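Local coordinates for DUF1491 domain-containing protein (Caulobacter crescentus, PDB 4GOQ) that is of unknown function and belongs to the DUF1491 family, folding as a small single-chain protein with a mixed beta sheet and two helices, at residues A49-S53 with W64-V68. Where two conformers were deposited one is given. Residue numbers count along the deposited sequence, not the author numbering.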
loop_
_atom_site.group_PDB
_atom_site.type_symbol
_atom_site.label_atom_id
_atom_site.label_comp_id
_atom_site.label_asym_id
_atom_site.label_seq_id
_atom_site.Cartn_x
_atom_site.Cartn_y
_atom_site.Cartn_z
ATOM N N ALA A 49 7.041 -9.989 -2.829
ATOM C CA ALA A 49 6.281 -8.835 -2.366
ATOM C C ALA A 49 6.237 -7.728 -3.407
ATOM O O ALA A 49 7.106 -7.630 -4.285
ATOM C CB ALA A 49 6.884 -8.323 -1.065
ATOM N N ARG A 50 5.204 -6.884 -3.303
ATOM C CA ARG A 50 5.036 -5.758 -4.195
ATOM C C ARG A 50 4.782 -4.508 -3.383
ATOM O O ARG A 50 4.256 -4.589 -2.274
ATOM C CB ARG A 50 3.869 -6.001 -5.174
ATOM C CG ARG A 50 4.155 -7.101 -6.205
ATOM C CD ARG A 50 2.909 -7.364 -7.045
ATOM N NE ARG A 50 1.807 -7.914 -6.246
ATOM C CZ ARG A 50 0.557 -8.038 -6.687
ATOM N NH1 ARG A 50 0.244 -7.672 -7.917
ATOM N NH2 ARG A 50 -0.388 -8.536 -5.897
ATOM N N LEU A 51 5.136 -3.363 -3.941
ATOM C CA LEU A 51 4.890 -2.079 -3.279
ATOM C C LEU A 51 4.078 -1.214 -4.246
ATOM O O LEU A 51 4.413 -1.133 -5.436
ATOM C CB LEU A 51 6.230 -1.441 -2.900
ATOM C CG LEU A 51 6.241 -0.336 -1.861
ATOM C CD1 LEU A 51 5.763 -0.848 -0.496
ATOM C CD2 LEU A 51 7.666 0.175 -1.681
ATOM N N PHE A 52 2.963 -0.649 -3.755
ATOM C CA PHE A 52 2.060 0.166 -4.552
ATOM C C PHE A 52 1.999 1.588 -3.986
ATOM O O PHE A 52 1.892 1.754 -2.766
ATOM C CB PHE A 52 0.634 -0.471 -4.586
ATOM C CG PHE A 52 0.580 -1.858 -5.192
ATOM C CD1 PHE A 52 0.565 -2.032 -6.573
ATOM C CD2 PHE A 52 0.530 -2.988 -4.385
ATOM C CE1 PHE A 52 0.509 -3.310 -7.134
ATOM C CE2 PHE A 52 0.454 -4.264 -4.948
ATOM C CZ PHE A 52 0.462 -4.420 -6.318
ATOM N N SER A 53 2.111 2.594 -4.866
ATOM C CA SER A 53 1.961 4.019 -4.547
ATOM C C SER A 53 0.873 4.626 -5.445
ATOM O O SER A 53 0.504 4.064 -6.481
ATOM C CB SER A 53 3.270 4.795 -4.664
ATOM O OG SER A 53 3.713 4.852 -6.013
ATOM N N TRP A 64 -3.158 2.614 -8.833
ATOM C CA TRP A 64 -1.940 2.247 -8.099
ATOM C C TRP A 64 -0.824 1.829 -9.055
ATOM O O TRP A 64 -1.034 1.038 -9.968
ATOM C CB TRP A 64 -2.236 1.128 -7.090
ATOM C CG TRP A 64 -3.219 1.558 -6.036
ATOM C CD1 TRP A 64 -4.580 1.481 -6.095
ATOM C CD2 TRP A 64 -2.904 2.234 -4.811
ATOM N NE1 TRP A 64 -5.138 2.022 -4.946
ATOM C CE2 TRP A 64 -4.123 2.482 -4.138
ATOM C CE3 TRP A 64 -1.695 2.592 -4.183
ATOM C CZ2 TRP A 64 -4.171 3.165 -2.914
ATOM C CZ3 TRP A 64 -1.742 3.245 -2.961
ATOM C CH2 TRP A 64 -2.962 3.486 -2.316
HETATM N N MSE A 65 0.354 2.379 -8.845
HETATM C CA MSE A 65 1.544 2.096 -9.651
HETATM C C MSE A 65 2.562 1.410 -8.749
HETATM O O MSE A 65 2.442 1.527 -7.528
HETATM C CB MSE A 65 2.118 3.394 -10.303
HETATM C CG MSE A 65 2.604 4.474 -9.308
HETATM SE SE MSE A 65 3.330 6.140 -10.136
HETATM C CE MSE A 65 4.419 6.742 -8.689
ATOM N N GLN A 66 3.561 0.730 -9.324
ATOM C CA GLN A 66 4.658 0.114 -8.553
ATOM C C GLN A 66 5.878 0.989 -8.770
ATOM O O GLN A 66 6.399 1.041 -9.884
ATOM C CB GLN A 66 4.906 -1.352 -8.934
ATOM C CG GLN A 66 3.702 -2.223 -8.575
ATOM C CD GLN A 66 3.915 -3.642 -8.993
ATOM O OE1 GLN A 66 4.873 -4.286 -8.577
ATOM N NE2 GLN A 66 3.034 -4.159 -9.838
ATOM N N PRO A 67 6.255 1.795 -7.757
ATOM C CA PRO A 67 7.382 2.736 -7.946
ATOM C C PRO A 67 8.751 2.060 -7.895
ATOM O O PRO A 67 9.765 2.670 -8.236
ATOM C CB PRO A 67 7.217 3.706 -6.781
ATOM C CG PRO A 67 6.587 2.882 -5.694
ATOM C CD PRO A 67 5.690 1.883 -6.387
ATOM N N VAL A 68 8.772 0.806 -7.457
ATOM C CA VAL A 68 9.970 -0.033 -7.343
ATOM C C VAL A 68 9.487 -1.483 -7.489
ATOM O O VAL A 68 8.393 -1.812 -7.019
ATOM C CB VAL A 68 10.776 0.219 -6.028
ATOM C CG1 VAL A 68 9.888 0.057 -4.799
ATOM C CG2 VAL A 68 12.026 -0.685 -5.930
HETATM O O HOH W 1 6.582 -3.708 -6.584
#
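W64 sets the edge of its indole against F52: CE3 of W64 lies 3.9 Å from CB of F52 and 3.8 Å from its backbone C. The F52 ring itself lies by CB of W64 and by CG of Q66, the latter 3.7 Å from CE1 of F52, while H102 meets it edge-to-face. W64 itself reaches on to W9 and hydrogen-bonds E106 through NE1. The backbones pair at S53 and M65, a selenomethionine: N of S53 to O of M65 and N of M65 to O of S53 are both 2.9 Å and nearly straight, an antiparallel hydrogen-bonded pair. This is the beta hairpin of strands 48-56 and 62-65, the latter the outermost strand of the five-stranded mixed sheet, with the backbone of W64 bonded further to P107 and E109. Beyond this pair, O of L51 meets CA of Q66 at 3.4 Å in a CA-H...O contact and CD of P67 at the same distance. A water bridges the two segments, accepting from N of L51 at 3.0 Å and lying 2.7 Å from both OE1 of Q66 and O of V68; NE2 of Q66 hydrogen-bonds O of E109. P67 and V68 stay against L51, whose CD2 packs 3.8 Å from CG1 of V68, and all three touch Y79 of helix 74-86.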